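Local coordinates for GH86A beta-porphyranase (Bacteroides plebeius, PDB 4AW7), which hydrolyses the sulfated red-algal polysaccharide porphyran at its beta-D-galactopyranose-(1->4)-alpha-L-galactopyranose-6-sulfate linkages, yielding mostly a sulfated disaccharide, at residues A[28-33]-A[304-309]; A[214-219]-A[256-261]; A[263-268]-A[308-313]. All blocks are in the same frame, centred on the assembly; numbering follows the deposited sequence.

Contact 1 (A[28-33]-A[304-309]); sequences TRRFLS and LMERQD
The backbone carbonyl of Met305, at the end of helix 293-305, receives a methyl of Leu32: CD1 of Leu32 lies 3.3 Å from O of Met305. That same carbonyl opens a type I beta turn running to Gln308. Within the turn, Glu306 bends at its second torsion (chi2 -67°), which brings its carboxylate to the extended Arg30. Both terminal nitrogens of the guanidinium hold the carboxylate, one to each oxygen, NH1 of Arg30 to OE2 of Glu306 at 3.0 Å and NH2 of Arg30 to OE1 of Glu306 at 2.9 Å. Both oxygens use their syn lone pairs and the two planes are only 13° apart, a bidentate salt bridge that fixes both groups in rotation. Strand 29-32 is the outermost strand of a C-terminal mixed sheet, so the bridge ties that sheet to the catalytic alpha/beta domain; NE of Arg30 is taken by Glu586. The Leu32 branch also reaches the turn's peptide groups and CB of Gln308, an apolar tip set against mostly polar backbone. At Asp309, CB meets the carbonyl O of Leu32 at 3.4 Å. OD2 of Asp309 accepts a hydrogen bond from OG of Ser33 (2.9 Å), while OD1 pairs with Arg473.

Contact 2 (A[214-219]-A[256-261]); sequences MFIDRA and AYSYIK
Tyr257 and Lys261, one helical turn apart, both donate to a single carboxylate oxygen of Asp217. The phenol OH of Tyr257 gives a very short bond of 2.5 Å to OD1 of Asp217, arriving on the syn lone pair, with the carboxylate turned 67° from the ring plane. NZ of Lys261 forms a salt bridge to OD1 of Asp217 at 3.1 Å, and it comes from well above the carboxylate plane. The two donors therefore approach OD1 from different directions. The lysine chain bends at its second torsion (chi2 71°) and then runs out straight, carrying CE past the acid and the ammonium onto it. A water extends the link to the main chain, donating to the carbonyl O of Asp217 at 2.7 Å and accepting from NZ of Lys261 at 2.9 Å. The other oxygen, OD2, pairs with Lys213, one turn earlier on the same helix.

Inward from this polar group, Ile216 lies alongside the tyrosine; the two side chains point from their helices in opposing directions and overlap along their flanks. CG2 of Ile216 is 3.8 Å from CD2 of Tyr257, obliquely placed, whereas CD1 of Ile216 sits in the ring plane at the edge. Helices 212-219 and 245-262 run roughly parallel here, at 30° and 10.9 Å between the axes of their short segments, and both rest on Phe226 of the intervening strand 225-233, as neighbouring helices do on a parallel alpha/beta barrel sheet. With lysines at both its oxygens and a phenol donor besides, Asp217 is probably stabilised as the carboxylate.

Contact 3 (A[263-268]-A[308-313]); sequences GHVKPL and QDNLFI
Two backbone hydrogen bonds join Leu268 to segment 308-313: its N donates to O of Asn310 (2.9 Å), and its O accepts from N of Phe312 (2.8 Å). Together they flank the parallel bridge between Leu268 and Leu311. A third bond uses a side chain. With CG opposite its own backbone N (chi1 -159°), the Asn310 amide lies against the loop, and ND2 of Asn310 reaches O of Lys266 at 3.2 Å, from well above the carbonyl plane and in a bent hydrogen bond. OD1 of Asn310 meets carbon neighbours: CG2 of Val265 at 3.4 Å and CA of Pro267 at 3.2 Å.

The apolar contact is a CH-pi contact. CB of Pro267 stands 3.6 Å from the centroid of the Phe312 ring, almost exactly on the ring normal, and CG of Pro267 leans over the same face. On the leucine side, CB of Leu268 lies 4.3 Å from CD1 of Leu311. This is where strands 268-276 and 311-316 begin to pair in parallel, at the N-terminal ends of the two strands of a beta-alpha-beta unit, whose crossover helix is 293-305, in the curled parallel sheet of the catalytic alpha/beta barrel.

From the N terminus, segment 28-33 meets its partner 271 residues further on, and contact 1 closes that long loop on the turn after helix 293-305. Contact 2 is nested inside it, joining helices 212-219 and 245-262 across strand 225-233. Its second helix runs directly into the loop 263-268 that opens contact 3, so these two follow in series and touch where Ser258 packs against the backbone of His264 to Lys266. Contact 3 ends on the same part of the chain as contact 1, sharing Gln308 and Asp309. Thus residues 304-313 face the C-terminal sheet at one end and the parallel barrel sheet at the other, while contact 2 lies among the barrel's outer helices.

Contact 1 (A[28-33]-A[304-309])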
loop_
_atom_site.group_PDB
_atom_site.type_symbol
_atom_site.label_atom_id
_atom_site.label_comp_id
_atom_site.label_asym_id
_atom_site.label_seq_id
_atom_site.Cartn_x
_atom_site.Cartn_y
_atom_site.Cartn_z
ATOM N N THR A 28 6.821 -17.915 18.820
ATOM C CA THR A 28 5.672 -18.255 17.969
ATOM C C THR A 28 5.875 -17.609 16.616
ATOM O O THR A 28 5.943 -16.385 16.525
ATOM C CB THR A 28 4.366 -17.794 18.620
ATOM O OG1 THR A 28 4.198 -18.501 19.856
ATOM C CG2 THR A 28 3.159 -18.079 17.731
ATOM N N ARG A 29 5.988 -18.433 15.586
ATOM C CA ARG A 29 6.097 -17.940 14.232
ATOM C C ARG A 29 4.716 -17.472 13.756
ATOM O O ARG A 29 3.738 -18.170 13.989
ATOM C CB ARG A 29 6.653 -19.038 13.334
ATOM C CG ARG A 29 6.772 -18.653 11.878
ATOM C CD ARG A 29 7.659 -19.563 11.109
ATOM N NE ARG A 29 7.296 -20.987 11.257
ATOM C CZ ARG A 29 7.666 -21.943 10.415
ATOM N NH1 ARG A 29 8.390 -21.659 9.329
ATOM N NH2 ARG A 29 7.218 -23.177 10.630
ATOM N N ARG A 30 4.636 -16.361 13.050
ATOM C CA ARG A 30 3.370 -15.834 12.563
ATOM C C ARG A 30 3.344 -15.870 11.043
ATOM O O ARG A 30 4.338 -15.546 10.370
ATOM C CB ARG A 30 3.120 -14.424 13.119
ATOM C CG ARG A 30 1.821 -13.770 12.639
ATOM C CD ARG A 30 1.375 -12.673 13.595
ATOM N NE ARG A 30 0.184 -11.984 13.109
ATOM C CZ ARG A 30 0.189 -10.918 12.320
ATOM N NH1 ARG A 30 1.333 -10.360 11.900
ATOM N NH2 ARG A 30 -0.982 -10.420 11.933
ATOM N N PHE A 31 2.192 -16.278 10.498
ATOM C CA PHE A 31 1.951 -16.312 9.073
ATOM C C PHE A 31 0.803 -15.408 8.723
ATOM O O PHE A 31 -0.194 -15.321 9.461
ATOM C CB PHE A 31 1.543 -17.737 8.614
ATOM C CG PHE A 31 2.667 -18.737 8.616
ATOM C CD1 PHE A 31 3.060 -19.346 9.774
ATOM C CD2 PHE A 31 3.323 -19.049 7.440
ATOM C CE1 PHE A 31 4.119 -20.276 9.726
ATOM C CE2 PHE A 31 4.355 -19.976 7.410
ATOM C CZ PHE A 31 4.719 -20.591 8.575
ATOM N N LEU A 32 0.925 -14.739 7.581
ATOM C CA LEU A 32 -0.196 -14.119 6.882
ATOM C C LEU A 32 -0.580 -15.109 5.833
ATOM O O LEU A 32 0.109 -15.273 4.825
ATOM C CB LEU A 32 0.221 -12.760 6.277
ATOM C CG LEU A 32 0.854 -11.759 7.231
ATOM C CD1 LEU A 32 1.170 -10.465 6.511
ATOM C CD2 LEU A 32 0.057 -11.505 8.478
ATOM N N SER A 33 -1.652 -15.851 6.096
ATOM C CA SER A 33 -2.044 -17.024 5.287
ATOM C C SER A 33 -0.832 -17.898 5.022
ATOM O O SER A 33 -0.318 -18.493 5.956
ATOM C CB SER A 33 -2.798 -16.629 4.046
ATOM O OG SER A 33 -3.821 -15.805 4.376
ATOM N N LEU A 304 0.659 -1.926 5.070
ATOM C CA LEU A 304 0.966 -2.740 3.903
ATOM C C LEU A 304 1.726 -4.005 4.263
ATOM O O LEU A 304 1.544 -5.032 3.609
ATOM C CB LEU A 304 1.707 -1.904 2.856
ATOM C CG LEU A 304 0.990 -0.650 2.377
ATOM C CD1 LEU A 304 1.793 0.080 1.325
ATOM C CD2 LEU A 304 -0.441 -0.945 1.920
ATOM N N MET A 305 2.554 -3.996 5.315
ATOM C CA MET A 305 3.188 -5.220 5.798
ATOM C C MET A 305 2.169 -6.277 6.186
ATOM O O MET A 305 2.348 -7.470 5.910
ATOM C CB MET A 305 4.124 -4.916 6.968
ATOM C CG MET A 305 5.444 -4.299 6.491
ATOM S SD MET A 305 6.456 -3.852 7.910
ATOM C CE MET A 305 8.027 -3.624 7.121
ATOM N N GLU A 306 1.069 -5.838 6.801
ATOM C CA GLU A 306 -0.015 -6.728 7.212
ATOM C C GLU A 306 -0.852 -7.224 6.038
ATOM O O GLU A 306 -1.754 -8.050 6.262
ATOM C CB GLU A 306 -0.910 -6.022 8.210
ATOM C CG GLU A 306 -0.296 -5.916 9.592
ATOM C CD GLU A 306 -0.145 -7.277 10.263
ATOM O OE1 GLU A 306 -1.166 -7.961 10.444
ATOM O OE2 GLU A 306 0.973 -7.680 10.618
ATOM N N ARG A 307 -0.539 -6.829 4.820
ATOM C CA ARG A 307 -1.218 -7.286 3.623
ATOM C C ARG A 307 -0.290 -8.088 2.688
ATOM O O ARG A 307 -0.608 -8.293 1.514
ATOM C CB ARG A 307 -1.838 -6.123 2.855
ATOM C CG ARG A 307 -2.825 -5.315 3.674
ATOM C CD ARG A 307 -3.521 -4.313 2.816
ATOM N NE ARG A 307 -4.368 -3.427 3.611
ATOM C CZ ARG A 307 -5.695 -3.480 3.731
ATOM N NH1 ARG A 307 -6.419 -4.344 3.037
ATOM N NH2 ARG A 307 -6.293 -2.615 4.534
ATOM N N GLN A 308 0.875 -8.516 3.184
ATOM C CA GLN A 308 1.887 -9.068 2.272
ATOM C C GLN A 308 1.360 -10.210 1.401
ATOM O O GLN A 308 1.746 -10.349 0.239
ATOM C CB GLN A 308 3.122 -9.529 3.044
ATOM C CG GLN A 308 4.305 -9.798 2.134
ATOM C CD GLN A 308 5.463 -10.394 2.881
ATOM O OE1 GLN A 308 6.088 -9.734 3.721
ATOM N NE2 GLN A 308 5.788 -11.653 2.567
ATOM N N ASP A 309 0.512 -11.051 1.975
ATOM C CA ASP A 309 -0.063 -12.185 1.282
ATOM C C ASP A 309 -1.032 -11.805 0.190
ATOM O O ASP A 309 -1.399 -12.668 -0.624
ATOM C CB ASP A 309 -0.742 -13.160 2.254
ATOM C CG ASP A 309 -1.784 -12.541 3.143
ATOM O OD1 ASP A 309 -1.726 -11.353 3.469
ATOM O OD2 ASP A 309 -2.683 -13.299 3.585
#

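Contact 2 (A[214-219]-A[256-261])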
loop_
_atom_site.group_PDB
_atom_site.type_symbol
_atom_site.label_atom_id
_atom_site.label_comp_id
_atom_site.label_asym_id
_atom_site.label_seq_id
_atom_site.Cartn_x
_atom_site.Cartn_y
_atom_site.Cartn_z
ATOM N N MET A 214 -16.611 0.228 -11.300
ATOM C CA MET A 214 -16.720 0.118 -12.740
ATOM C C MET A 214 -15.467 -0.514 -13.334
ATOM O O MET A 214 -15.558 -1.387 -14.202
ATOM C CB MET A 214 -17.010 1.495 -13.335
ATOM C CG MET A 214 -17.215 1.505 -14.861
ATOM S SD MET A 214 -15.724 1.673 -15.822
ATOM C CE MET A 214 -15.435 3.453 -15.634
ATOM N N PHE A 215 -14.288 -0.130 -12.833
ATOM C CA PHE A 215 -13.048 -0.745 -13.284
ATOM C C PHE A 215 -13.012 -2.232 -13.017
ATOM O O PHE A 215 -12.682 -3.040 -13.911
ATOM C CB PHE A 215 -11.837 -0.050 -12.640
ATOM C CG PHE A 215 -10.541 -0.576 -13.136
ATOM C CD1 PHE A 215 -10.056 -0.193 -14.367
ATOM C CD2 PHE A 215 -9.798 -1.506 -12.394
ATOM C CE1 PHE A 215 -8.895 -0.738 -14.879
ATOM C CE2 PHE A 215 -8.633 -2.040 -12.909
ATOM C CZ PHE A 215 -8.187 -1.659 -14.159
ATOM N N ILE A 216 -13.344 -2.619 -11.790
ATOM C CA ILE A 216 -13.364 -4.020 -11.441
ATOM C C ILE A 216 -14.357 -4.789 -12.314
ATOM O O ILE A 216 -14.054 -5.883 -12.798
ATOM C CB ILE A 216 -13.614 -4.231 -9.937
ATOM C CG1 ILE A 216 -12.428 -3.665 -9.129
ATOM C CG2 ILE A 216 -13.822 -5.704 -9.612
ATOM C CD1 ILE A 216 -12.649 -3.603 -7.627
ATOM N N ASP A 217 -15.533 -4.219 -12.544
ATOM C CA ASP A 217 -16.554 -4.896 -13.355
ATOM C C ASP A 217 -16.149 -5.032 -14.816
ATOM O O ASP A 217 -16.375 -6.060 -15.436
ATOM C CB ASP A 217 -17.875 -4.114 -13.258
ATOM C CG ASP A 217 -18.548 -4.246 -11.923
ATOM O OD1 ASP A 217 -18.277 -5.229 -11.172
ATOM O OD2 ASP A 217 -19.411 -3.382 -11.629
ATOM N N ARG A 218 -15.569 -4.000 -15.391
ATOM C CA ARG A 218 -15.389 -3.890 -16.828
ATOM C C ARG A 218 -13.999 -4.339 -17.301
ATOM O O ARG A 218 -13.857 -4.854 -18.395
ATOM C CB ARG A 218 -15.682 -2.451 -17.267
ATOM C CG ARG A 218 -15.708 -2.132 -18.733
ATOM C CD ARG A 218 -16.399 -0.781 -18.934
ATOM N NE ARG A 218 -16.389 -0.396 -20.331
ATOM C CZ ARG A 218 -17.385 0.237 -20.941
ATOM N NH1 ARG A 218 -18.486 0.572 -20.276
ATOM N NH2 ARG A 218 -17.266 0.556 -22.223
ATOM N N ALA A 219 -12.961 -4.150 -16.497
ATOM C CA ALA A 219 -11.608 -4.632 -16.776
ATOM C C ALA A 219 -11.068 -5.663 -15.788
ATOM O O ALA A 219 -10.052 -6.302 -16.092
ATOM C CB ALA A 219 -10.631 -3.447 -16.850
ATOM N N ALA A 256 -12.862 -6.607 -0.604
ATOM C CA ALA A 256 -14.211 -7.089 -0.326
ATOM C C ALA A 256 -15.020 -7.228 -1.606
ATOM O O ALA A 256 -15.723 -8.245 -1.781
ATOM C CB ALA A 256 -14.890 -6.134 0.652
ATOM N N TYR A 257 -14.918 -6.268 -2.530
ATOM C CA TYR A 257 -15.655 -6.394 -3.784
ATOM C C TYR A 257 -15.041 -7.431 -4.704
ATOM O O TYR A 257 -15.771 -8.180 -5.365
ATOM C CB TYR A 257 -15.820 -5.049 -4.463
ATOM C CG TYR A 257 -16.760 -5.104 -5.635
ATOM C CD1 TYR A 257 -18.080 -5.465 -5.454
ATOM C CD2 TYR A 257 -16.322 -4.821 -6.918
ATOM C CE1 TYR A 257 -18.946 -5.560 -6.526
ATOM C CE2 TYR A 257 -17.172 -4.890 -8.014
ATOM C CZ TYR A 257 -18.481 -5.286 -7.814
ATOM O OH TYR A 257 -19.380 -5.356 -8.887
ATOM N N SER A 258 -13.718 -7.523 -4.724
ATOM C CA SER A 258 -13.081 -8.556 -5.511
ATOM C C SER A 258 -13.530 -9.951 -5.070
ATOM O O SER A 258 -13.797 -10.790 -5.905
ATOM C CB SER A 258 -11.570 -8.450 -5.437
ATOM O OG SER A 258 -11.119 -7.227 -5.969
ATOM N N TYR A 259 -13.643 -10.174 -3.771
ATOM C CA TYR A 259 -14.149 -11.444 -3.285
ATOM C C TYR A 259 -15.547 -11.739 -3.827
ATOM O O TYR A 259 -15.845 -12.864 -4.258
ATOM C CB TYR A 259 -14.179 -11.405 -1.774
ATOM C CG TYR A 259 -14.730 -12.669 -1.164
ATOM C CD1 TYR A 259 -13.940 -13.779 -1.060
ATOM C CD2 TYR A 259 -16.044 -12.742 -0.691
ATOM C CE1 TYR A 259 -14.421 -14.965 -0.475
ATOM C CE2 TYR A 259 -16.547 -13.902 -0.110
ATOM C CZ TYR A 259 -15.723 -15.015 -0.009
ATOM O OH TYR A 259 -16.198 -16.144 0.605
ATOM N N ILE A 260 -16.417 -10.754 -3.760
ATOM C CA ILE A 260 -17.777 -10.916 -4.279
ATOM C C ILE A 260 -17.795 -11.182 -5.777
ATOM O O ILE A 260 -18.526 -12.058 -6.262
ATOM C CB ILE A 260 -18.630 -9.674 -3.896
ATOM C CG1 ILE A 260 -18.884 -9.683 -2.399
ATOM C CG2 ILE A 260 -19.958 -9.595 -4.692
ATOM C CD1 ILE A 260 -19.488 -8.361 -1.901
ATOM N N LYS A 261 -16.968 -10.466 -6.529
ATOM C CA LYS A 261 -16.988 -10.554 -7.978
ATOM C C LYS A 261 -16.342 -11.845 -8.502
ATOM O O LYS A 261 -16.819 -12.450 -9.479
ATOM C CB LYS A 261 -16.236 -9.373 -8.575
ATOM C CG LYS A 261 -16.452 -9.186 -10.014
ATOM C CD LYS A 261 -17.848 -8.674 -10.331
ATOM C CE LYS A 261 -17.922 -8.390 -11.801
ATOM N NZ LYS A 261 -19.248 -7.976 -12.158
HETATM O O HOH W 1 -18.376 -7.800 -14.878
#

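Contact 3 (A[263-268]-A[308-313])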
loop_
_atom_site.group_PDB
_atom_site.type_symbol
_atom_site.label_atom_id
_atom_site.label_comp_id
_atom_site.label_asym_id
_atom_site.label_seq_id
_atom_site.Cartn_x
_atom_site.Cartn_y
_atom_site.Cartn_z
ATOM N N GLY A 263 -14.878 -14.465 -6.378
ATOM C CA GLY A 263 -14.825 -15.576 -5.441
ATOM C C GLY A 263 -13.570 -15.624 -4.611
ATOM O O GLY A 263 -13.432 -16.486 -3.752
ATOM N N HIS A 264 -12.636 -14.691 -4.858
ATOM C CA HIS A 264 -11.363 -14.592 -4.160
ATOM C C HIS A 264 -10.870 -13.145 -4.335
ATOM O O HIS A 264 -11.213 -12.486 -5.293
ATOM C CB HIS A 264 -10.336 -15.600 -4.713
ATOM C CG HIS A 264 -10.190 -15.553 -6.192
ATOM N ND1 HIS A 264 -9.242 -14.794 -6.845
ATOM C CD2 HIS A 264 -10.877 -16.209 -7.157
ATOM C CE1 HIS A 264 -9.358 -14.981 -8.155
ATOM N NE2 HIS A 264 -10.357 -15.819 -8.368
ATOM N N VAL A 265 -10.030 -12.700 -3.420
ATOM C CA VAL A 265 -9.367 -11.405 -3.569
ATOM C C VAL A 265 -8.354 -11.529 -4.713
ATOM O O VAL A 265 -7.965 -12.646 -5.090
ATOM C CB VAL A 265 -8.704 -10.944 -2.260
ATOM C CG1 VAL A 265 -9.751 -10.783 -1.120
ATOM C CG2 VAL A 265 -7.590 -11.873 -1.871
ATOM N N LYS A 266 -8.038 -10.416 -5.361
ATOM C CA LYS A 266 -6.851 -10.319 -6.213
ATOM C C LYS A 266 -5.832 -9.423 -5.519
ATOM O O LYS A 266 -6.191 -8.516 -4.754
ATOM C CB LYS A 266 -7.167 -9.741 -7.593
ATOM C CG LYS A 266 -8.137 -10.609 -8.380
ATOM C CD LYS A 266 -8.195 -10.243 -9.864
ATOM C CE LYS A 266 -9.121 -11.155 -10.674
ATOM N NZ LYS A 266 -8.958 -11.035 -12.155
ATOM N N PRO A 267 -4.550 -9.647 -5.805
ATOM C CA PRO A 267 -3.536 -8.851 -5.129
ATOM C C PRO A 267 -3.639 -7.357 -5.419
ATOM O O PRO A 267 -4.088 -6.939 -6.482
ATOM C CB PRO A 267 -2.225 -9.439 -5.638
ATOM C CG PRO A 267 -2.573 -10.866 -5.920
ATOM C CD PRO A 267 -3.931 -10.733 -6.559
ATOM N N LEU A 268 -3.171 -6.582 -4.466
ATOM C CA LEU A 268 -3.035 -5.151 -4.557
ATOM C C LEU A 268 -1.649 -4.734 -4.958
ATOM O O LEU A 268 -0.670 -5.425 -4.714
ATOM C CB LEU A 268 -3.366 -4.540 -3.195
ATOM C CG LEU A 268 -4.682 -4.950 -2.602
ATOM C CD1 LEU A 268 -4.750 -4.429 -1.132
ATOM C CD2 LEU A 268 -5.891 -4.541 -3.414
ATOM N N GLN A 308 0.875 -8.516 3.184
ATOM C CA GLN A 308 1.887 -9.068 2.272
ATOM C C GLN A 308 1.360 -10.210 1.401
ATOM O O GLN A 308 1.746 -10.349 0.239
ATOM C CB GLN A 308 3.122 -9.529 3.044
ATOM C CG GLN A 308 4.305 -9.798 2.134
ATOM C CD GLN A 308 5.463 -10.394 2.881
ATOM O OE1 GLN A 308 6.088 -9.734 3.721
ATOM N NE2 GLN A 308 5.788 -11.653 2.567
ATOM N N ASP A 309 0.512 -11.051 1.975
ATOM C CA ASP A 309 -0.063 -12.185 1.282
ATOM C C ASP A 309 -1.032 -11.805 0.190
ATOM O O ASP A 309 -1.399 -12.668 -0.624
ATOM C CB ASP A 309 -0.742 -13.160 2.254
ATOM C CG ASP A 309 -1.784 -12.541 3.143
ATOM O OD1 ASP A 309 -1.726 -11.353 3.469
ATOM O OD2 ASP A 309 -2.683 -13.299 3.585
ATOM N N ASN A 310 -1.467 -10.558 0.165
ATOM C CA ASN A 310 -2.297 -10.029 -0.918
ATOM C C ASN A 310 -1.724 -8.762 -1.552
ATOM O O ASN A 310 -2.473 -7.906 -2.022
ATOM C CB ASN A 310 -3.731 -9.776 -0.454
ATOM C CG ASN A 310 -4.694 -9.716 -1.631
ATOM O OD1 ASN A 310 -4.579 -10.499 -2.576
ATOM N ND2 ASN A 310 -5.610 -8.708 -1.632
ATOM N N LEU A 311 -0.401 -8.660 -1.592
ATOM C CA LEU A 311 0.279 -7.450 -2.077
ATOM C C LEU A 311 1.352 -7.863 -3.069
ATOM O O LEU A 311 2.303 -8.552 -2.724
ATOM C CB LEU A 311 0.889 -6.686 -0.912
ATOM C CG LEU A 311 1.601 -5.363 -1.301
ATOM C CD1 LEU A 311 0.612 -4.259 -1.692
ATOM C CD2 LEU A 311 2.482 -4.904 -0.133
ATOM N N PHE A 312 1.220 -7.409 -4.316
ATOM C CA PHE A 312 2.297 -7.620 -5.261
ATOM C C PHE A 312 3.568 -6.821 -4.943
ATOM O O PHE A 312 4.701 -7.336 -4.982
ATOM C CB PHE A 312 1.887 -7.214 -6.692
ATOM C CG PHE A 312 1.014 -8.192 -7.441
ATOM C CD1 PHE A 312 1.203 -9.539 -7.408
ATOM C CD2 PHE A 312 0.022 -7.714 -8.282
ATOM C CE1 PHE A 312 0.427 -10.406 -8.170
ATOM C CE2 PHE A 312 -0.756 -8.568 -9.045
ATOM C CZ PHE A 312 -0.546 -9.901 -8.995
ATOM N N ILE A 313 3.366 -5.544 -4.656
ATOM C CA ILE A 313 4.452 -4.578 -4.531
ATOM C C ILE A 313 3.868 -3.291 -3.972
ATOM O O ILE A 313 2.702 -2.989 -4.229
ATOM C CB ILE A 313 5.167 -4.356 -5.887
ATOM C CG1 ILE A 313 6.497 -3.614 -5.727
ATOM C CG2 ILE A 313 4.244 -3.682 -6.904
ATOM C CD1 ILE A 313 7.434 -3.669 -6.962
#